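Plasmodium falciparum gamete antigen 27/25 (Plasmodium falciparum, PDB 1N81) is a gametocyte protein essential for sexual development of the malaria parasite; its molecular function is unknown, although it may dimerise. Local coordinates at residues S37-P40 with E41-N44; L47-R50 with V51-R54; E128-R131 with I132-K136. All blocks are in the same frame, centred on the assembly; numbering follows the deposited sequence.

How the contacts relate
The three contacts follow one another along an all-helical chain, each at a helix boundary. Contact 1 (37-44) leads from the loop after helix 13-35 into helix 42-47. Contact 2 (47-54) leaves that short helix and starts helix 50-63, so the two are close, with centres about 14 Å apart. Contact 3 (128-136) covers most of helix 126-133 and its hand-over to helix 136-150. It lies on the opposite side of the chain's centre, about 40 Å from contact 1 and 30 Å from contact 2 between centres. D49 and D135 cap the helices that begin at contacts 2 and 3, while at contact 1 the carbonyl of D39 receives the first amides. Polar turns redirect the chain at all three.

Contact 1: residues S37-P40 with E41-N44; sequences SKDP and EKFN
D39 and F43 are joined through the backbone: F43 N donates to D39 O at 3.0 Å, and the N-H...O angle of 165° marks a nearly straight bond. The approach also brings F43 CB to 3.4 Å from D39 O. The same oxygen takes a second, weak bond from K42 N, while K42 N also makes a weak bond of 2.7 Å to P40 O. That last link spans E41, whose phi/psi of 76°/-52° match a classic gamma turn. E41, at the N-cap position of helix 42-47, therefore has a positive phi, and the chain doubles back sharply enough for loop carbonyls to meet the first amides of the helix.

The charged pair is D39 with K42, whose side chains cross obliquely. K42 is extended beyond CG and brings its amine past the aspartate, giving a salt bridge of 3.3 Å between D39 OD2 and K42 NZ. OD2 sits too close to the lysine carbons in the model, so the exact length of this bridge is doubtful.

Nonpolar contact is looser. The ring of F43 reaches back so that F43 CD1 is 4.2 Å from S37 CA. S37 itself is tied by OG to M34 O at the end of helix 13-35.

The junction lies at the surface. Attraction between D39 and K42 may add to it, although the position of OD2 is less certain. The firmer evidence is in the backbone: two first-turn amides, which have no partners within their own helix, are met by backbone oxygens of the loop.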
loop_
_atom_site.group_PDB
_atom_site.type_symbol
_atom_site.label_atom_id
_atom_site.label_comp_id
_atom_site.label_asym_id
_atom_site.label_seq_id
_atom_site.Cartn_x
_atom_site.Cartn_y
_atom_site.Cartn_z
ATOM N N SER A 37 1.483 -23.965 0.770
ATOM C CA SER A 37 0.535 -24.379 -0.249
ATOM C C SER A 37 0.233 -25.869 -0.292
ATOM O O SER A 37 -0.782 -26.272 -0.858
ATOM C CB SER A 37 0.989 -23.895 -1.631
ATOM O OG SER A 37 2.153 -24.572 -2.082
ATOM N N LYS A 38 1.100 -26.686 0.298
ATOM C CA LYS A 38 0.878 -28.132 0.304
ATOM C C LYS A 38 0.145 -28.527 1.576
ATOM O O LYS A 38 -0.223 -29.682 1.760
ATOM C CB LYS A 38 2.208 -28.891 0.235
ATOM C CG LYS A 38 3.209 -28.308 -0.746
ATOM C CD LYS A 38 2.723 -28.307 -2.191
ATOM C CE LYS A 38 3.857 -27.832 -3.105
ATOM N NZ LYS A 38 3.631 -28.132 -4.551
ATOM N N ASP A 39 -0.077 -27.558 2.452
ATOM C CA ASP A 39 -0.750 -27.834 3.706
ATOM C C ASP A 39 -2.021 -26.993 3.819
ATOM O O ASP A 39 -1.995 -25.848 4.304
ATOM C CB ASP A 39 0.190 -27.507 4.862
ATOM C CG ASP A 39 -0.330 -27.984 6.196
ATOM O OD1 ASP A 39 -1.546 -27.850 6.464
ATOM O OD2 ASP A 39 0.496 -28.485 6.990
ATOM N N PRO A 40 -3.151 -27.523 3.336
ATOM C CA PRO A 40 -4.343 -26.686 3.479
ATOM C C PRO A 40 -4.543 -26.595 4.974
ATOM O O PRO A 40 -3.795 -27.218 5.727
ATOM C CB PRO A 40 -5.420 -27.507 2.780
ATOM C CG PRO A 40 -4.641 -28.187 1.674
ATOM C CD PRO A 40 -3.396 -28.646 2.413
ATOM N N GLU A 41 -5.528 -25.831 5.415
ATOM C CA GLU A 41 -5.783 -25.663 6.847
ATOM C C GLU A 41 -4.754 -24.712 7.450
ATOM O O GLU A 41 -5.121 -23.765 8.124
ATOM C CB GLU A 41 -5.767 -27.003 7.587
ATOM C CG GLU A 41 -6.912 -27.956 7.200
ATOM C CD GLU A 41 -8.316 -27.356 7.372
ATOM O OE1 GLU A 41 -8.451 -26.278 7.998
ATOM O OE2 GLU A 41 -9.292 -27.975 6.884
ATOM N N LYS A 42 -3.468 -24.972 7.239
ATOM C CA LYS A 42 -2.444 -24.064 7.751
ATOM C C LYS A 42 -2.553 -22.851 6.837
ATOM O O LYS A 42 -2.634 -21.704 7.291
ATOM C CB LYS A 42 -1.042 -24.665 7.623
ATOM C CG LYS A 42 -0.780 -25.844 8.549
ATOM C CD LYS A 42 0.692 -26.225 8.605
ATOM C CE LYS A 42 0.902 -27.401 9.556
ATOM N NZ LYS A 42 2.323 -27.851 9.611
ATOM N N PHE A 43 -2.551 -23.140 5.541
ATOM C CA PHE A 43 -2.673 -22.126 4.514
ATOM C C PHE A 43 -3.945 -21.348 4.826
ATOM O O PHE A 43 -3.915 -20.131 4.974
ATOM C CB PHE A 43 -2.798 -22.790 3.151
ATOM C CG PHE A 43 -2.942 -21.816 2.008
ATOM C CD1 PHE A 43 -1.826 -21.280 1.389
ATOM C CD2 PHE A 43 -4.205 -21.429 1.563
ATOM C CE1 PHE A 43 -1.950 -20.375 0.337
ATOM C CE2 PHE A 43 -4.344 -20.520 0.506
ATOM C CZ PHE A 43 -3.217 -19.993 -0.105
ATOM N N ASN A 44 -5.057 -22.064 4.973
ATOM C CA ASN A 44 -6.321 -21.394 5.249
ATOM C C ASN A 44 -6.241 -20.551 6.490
ATOM O O ASN A 44 -6.730 -19.422 6.504
ATOM C CB ASN A 44 -7.488 -22.379 5.398
ATOM C CG ASN A 44 -8.827 -21.674 5.439
ATOM O OD1 ASN A 44 -9.469 -21.586 6.477
ATOM N ND2 ASN A 44 -9.248 -21.148 4.294
#

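Contact 2: residues L47-R50 with V51-R54; sequences LKDR and VSIR
D49 and I53 set the first turn of helix 50-63: I53 N donates to D49 O at 3.0 Å with an N-H...O angle of 172°. One residue on, R54 N repeats the pattern to R50 O at 2.8 Å. D49 is the N-cap, and also the centre of an inverse gamma turn closed by a weak bond from R50 N to K48 O; this turn brings the chain out of helix 42-47 and directly into the next helix.

The cap uses both carboxylate oxygens of D49. A chi1 of -175° turns the carboxylate away from the D49 amide and beside its carbonyl carbon, over the helix start, where S52 N reaches D49 OD1 at 3.1 Å, 70° out of the carboxylate plane. S52 OG donates to D49 OD2 at 2.5 Å, a very short bond, and also has a weak partner in R55 NH1. Two separate donors from S52 therefore restrict rotation of the carboxylate.

I53 approaches the carbonyl of D49 with CG1, 3.5 Å from D49 O, and packs on Y29 of helix 13-35 and I81 of helix 71-89.

R50 and R54 bring like charges together, yet each has its own acceptor on helix 71-89: R54 pairs with D75 and Q74, R50 weakly with N79. Between the two guanidinium groups, R50 NH2 stands 4.2 Å from R54 NH2.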
loop_
_atom_site.group_PDB
_atom_site.type_symbol
_atom_site.label_atom_id
_atom_site.label_comp_id
_atom_site.label_asym_id
_atom_site.label_seq_id
_atom_site.Cartn_x
_atom_site.Cartn_y
_atom_site.Cartn_z
ATOM N N LEU A 47 -4.278 -17.103 6.066
ATOM C CA LEU A 47 -4.949 -16.036 5.332
ATOM C C LEU A 47 -5.501 -14.956 6.252
ATOM O O LEU A 47 -5.392 -13.762 5.957
ATOM C CB LEU A 47 -6.079 -16.607 4.449
ATOM C CG LEU A 47 -5.609 -17.499 3.302
ATOM C CD1 LEU A 47 -6.818 -18.054 2.509
ATOM C CD2 LEU A 47 -4.697 -16.685 2.394
ATOM N N LYS A 48 -6.087 -15.354 7.369
ATOM C CA LYS A 48 -6.618 -14.341 8.275
ATOM C C LYS A 48 -5.909 -14.281 9.634
ATOM O O LYS A 48 -6.455 -13.772 10.609
ATOM C CB LYS A 48 -8.127 -14.550 8.487
ATOM C CG LYS A 48 -8.997 -13.996 7.364
ATOM C CD LYS A 48 -10.430 -13.779 7.850
ATOM C CE LYS A 48 -11.305 -13.242 6.742
ATOM N NZ LYS A 48 -10.786 -11.950 6.195
ATOM N N ASP A 49 -4.691 -14.801 9.709
ATOM C CA ASP A 49 -3.939 -14.765 10.976
ATOM C C ASP A 49 -3.378 -13.363 11.225
ATOM O O ASP A 49 -2.213 -13.091 10.914
ATOM C CB ASP A 49 -2.790 -15.746 10.906
ATOM C CG ASP A 49 -2.041 -15.844 12.202
ATOM O OD1 ASP A 49 -2.324 -15.071 13.169
ATOM O OD2 ASP A 49 -1.166 -16.719 12.225
ATOM N N ARG A 50 -4.197 -12.473 11.783
ATOM C CA ARG A 50 -3.748 -11.093 12.003
ATOM C C ARG A 50 -2.513 -10.976 12.892
ATOM O O ARG A 50 -1.664 -10.103 12.690
ATOM C CB ARG A 50 -4.874 -10.246 12.609
ATOM C CG ARG A 50 -6.105 -10.101 11.729
ATOM C CD ARG A 50 -7.194 -9.321 12.454
ATOM N NE ARG A 50 -6.775 -7.951 12.724
ATOM C CZ ARG A 50 -6.673 -7.018 11.786
ATOM N NH1 ARG A 50 -6.967 -7.329 10.530
ATOM N NH2 ARG A 50 -6.282 -5.785 12.104
ATOM N N VAL A 51 -2.404 -11.857 13.873
ATOM C CA VAL A 51 -1.260 -11.809 14.770
ATOM C C VAL A 51 0.009 -12.028 13.961
ATOM O O VAL A 51 0.931 -11.230 14.047
ATOM C CB VAL A 51 -1.389 -12.860 15.927
ATOM C CG1 VAL A 51 -0.172 -12.794 16.838
ATOM C CG2 VAL A 51 -2.664 -12.550 16.782
ATOM N N SER A 52 0.065 -13.079 13.155
ATOM C CA SER A 52 1.270 -13.281 12.373
ATOM C C SER A 52 1.524 -12.136 11.396
ATOM O O SER A 52 2.651 -11.647 11.291
ATOM C CB SER A 52 1.210 -14.590 11.595
ATOM O OG SER A 52 1.073 -15.673 12.489
ATOM N N ILE A 53 0.484 -11.699 10.692
ATOM C CA ILE A 53 0.675 -10.639 9.724
ATOM C C ILE A 53 1.249 -9.412 10.428
ATOM O O ILE A 53 2.182 -8.778 9.929
ATOM C CB ILE A 53 -0.648 -10.252 9.006
ATOM C CG1 ILE A 53 -1.123 -11.388 8.089
ATOM C CG2 ILE A 53 -0.432 -8.947 8.172
ATOM C CD1 ILE A 53 -2.598 -11.173 7.651
ATOM N N ARG A 54 0.699 -9.065 11.586
ATOM C CA ARG A 54 1.228 -7.902 12.288
ATOM C C ARG A 54 2.689 -8.138 12.651
ATOM O O ARG A 54 3.475 -7.200 12.695
ATOM C CB ARG A 54 0.431 -7.595 13.554
ATOM C CG ARG A 54 0.877 -6.282 14.168
ATOM C CD ARG A 54 0.116 -5.899 15.401
ATOM N NE ARG A 54 -0.988 -4.967 15.165
ATOM C CZ ARG A 54 -2.206 -5.346 14.805
ATOM N NH1 ARG A 54 -2.471 -6.634 14.629
ATOM N NH2 ARG A 54 -3.171 -4.452 14.669
#

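Contact 3: residues E128-R131 with I132-K136; sequences EKKR and IMNDK
R131, sitting between E128 and D135, starts with CB beside the amide of I132 simply as its chain neighbour; one atom further, R131 CG is 3.8 Å from I132 N. That CG is anti to its own N (chi1 -176°), and a bend at chi3 (73°) folds the guanidinium back, so that I132 N lies over one of its faces. From NE outward the bonds leave near the guanidinium plane. R131 NE donates to E128 OE1 at 2.8 Å, meeting it on the syn side, and R131 NH2 donates to E128 OE2 at 3.0 Å; this is a side-on, two-nitrogen grip one helical turn back.

The opposite neighbour belongs to a salt-bridge network running into the junction of helix 126-133 with helix 136-150. D135, the N-cap of the second helix, takes R131 NH1 on OD2 at 2.8 Å, from above its carboxylate plane, the two planes being 76° apart. Its other oxygen, OD1, caps L138 N, so a single carboxylate is shared between the arginine and the helix start. A water accepts from R131 NH2 and donates to D135 OD2, a second route between the same groups.

R131 NH2 also lies 3.8 Å from I132 CG1. I132 is buried against V116 and V120 of helix 96-122. Its amide continues the helix, I132 N donating to E128 O at 2.9 Å, and its CD1 lies 4.0 Å from E128 OE2.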
loop_
_atom_site.group_PDB
_atom_site.type_symbol
_atom_site.label_atom_id
_atom_site.label_comp_id
_atom_site.label_asym_id
_atom_site.label_seq_id
_atom_site.Cartn_x
_atom_site.Cartn_y
_atom_site.Cartn_z
ATOM N N GLU A 128 -8.895 20.077 -1.070
ATOM C CA GLU A 128 -8.496 19.594 -2.383
ATOM C C GLU A 128 -7.589 18.354 -2.175
ATOM O O GLU A 128 -7.686 17.382 -2.918
ATOM C CB GLU A 128 -7.791 20.734 -3.137
ATOM C CG GLU A 128 -7.203 20.379 -4.515
ATOM C CD GLU A 128 -8.232 19.874 -5.507
ATOM O OE1 GLU A 128 -9.418 19.711 -5.131
ATOM O OE2 GLU A 128 -7.845 19.625 -6.673
ATOM N N LYS A 129 -6.745 18.378 -1.147
ATOM C CA LYS A 129 -5.885 17.243 -0.860
ATOM C C LYS A 129 -6.763 16.013 -0.622
ATOM O O LYS A 129 -6.481 14.918 -1.116
ATOM C CB LYS A 129 -5.021 17.502 0.376
ATOM C CG LYS A 129 -3.992 18.578 0.193
ATOM C CD LYS A 129 -3.120 18.629 1.410
ATOM C CE LYS A 129 -2.160 19.820 1.353
ATOM N NZ LYS A 129 -1.193 19.762 0.211
ATOM N N LYS A 130 -7.851 16.200 0.117
ATOM C CA LYS A 130 -8.747 15.090 0.401
ATOM C C LYS A 130 -9.454 14.624 -0.871
ATOM O O LYS A 130 -9.559 13.407 -1.121
ATOM C CB LYS A 130 -9.766 15.472 1.489
ATOM C CG LYS A 130 -10.834 14.410 1.747
ATOM C CD LYS A 130 -11.777 14.789 2.899
ATOM C CE LYS A 130 -12.725 13.619 3.242
ATOM N NZ LYS A 130 -13.405 13.741 4.576
ATOM N N ARG A 131 -9.938 15.571 -1.676
ATOM C CA ARG A 131 -10.596 15.200 -2.917
ATOM C C ARG A 131 -9.622 14.330 -3.769
ATOM O O ARG A 131 -10.004 13.278 -4.322
ATOM C CB ARG A 131 -10.963 16.425 -3.720
ATOM C CG ARG A 131 -11.728 16.062 -4.980
ATOM C CD ARG A 131 -11.824 17.253 -5.920
ATOM N NE ARG A 131 -10.557 17.555 -6.588
ATOM C CZ ARG A 131 -9.970 16.759 -7.490
ATOM N NH1 ARG A 131 -10.531 15.603 -7.851
ATOM N NH2 ARG A 131 -8.809 17.113 -8.019
ATOM N N ILE A 132 -8.364 14.763 -3.855
ATOM C CA ILE A 132 -7.374 14.032 -4.646
ATOM C C ILE A 132 -7.190 12.608 -4.119
ATOM O O ILE A 132 -7.206 11.668 -4.900
ATOM C CB ILE A 132 -6.015 14.798 -4.704
ATOM C CG1 ILE A 132 -6.198 16.086 -5.504
ATOM C CG2 ILE A 132 -4.934 13.947 -5.425
ATOM C CD1 ILE A 132 -5.022 17.069 -5.401
ATOM N N MET A 133 -7.073 12.452 -2.799
ATOM C CA MET A 133 -6.907 11.131 -2.190
ATOM C C MET A 133 -8.027 10.170 -2.597
ATOM O O MET A 133 -7.817 8.951 -2.730
ATOM C CB MET A 133 -6.895 11.240 -0.670
ATOM C CG MET A 133 -5.689 11.950 -0.116
ATOM S SD MET A 133 -5.722 11.964 1.687
ATOM C CE MET A 133 -4.134 12.647 2.046
ATOM N N ASN A 134 -9.208 10.736 -2.824
ATOM C CA ASN A 134 -10.384 9.958 -3.188
ATOM C C ASN A 134 -10.681 9.995 -4.683
ATOM O O ASN A 134 -11.664 9.411 -5.117
ATOM C CB ASN A 134 -11.635 10.487 -2.415
ATOM C CG ASN A 134 -11.552 10.239 -0.899
ATOM O OD1 ASN A 134 -11.414 9.114 -0.469
ATOM N ND2 ASN A 134 -11.654 11.301 -0.096
ATOM N N ASP A 135 -9.843 10.664 -5.481
ATOM C CA ASP A 135 -10.139 10.769 -6.908
ATOM C C ASP A 135 -10.007 9.442 -7.669
ATOM O O ASP A 135 -8.942 9.119 -8.206
ATOM C CB ASP A 135 -9.240 11.843 -7.558
ATOM C CG ASP A 135 -9.767 12.302 -8.926
ATOM O OD1 ASP A 135 -10.428 11.499 -9.612
ATOM O OD2 ASP A 135 -9.512 13.462 -9.308
ATOM N N LYS A 136 -11.108 8.701 -7.761
ATOM C CA LYS A 136 -11.101 7.415 -8.439
ATOM C C LYS A 136 -10.729 7.532 -9.914
ATOM O O LYS A 136 -10.200 6.577 -10.510
ATOM C CB LYS A 136 -12.469 6.728 -8.324
ATOM C CG LYS A 136 -13.061 6.611 -6.927
ATOM C CD LYS A 136 -14.565 6.268 -7.041
ATOM C CE LYS A 136 -15.352 6.457 -5.741
ATOM N NZ LYS A 136 -15.238 5.295 -4.811
HETATM O O HOH W 1 -7.164 15.332 -9.465
#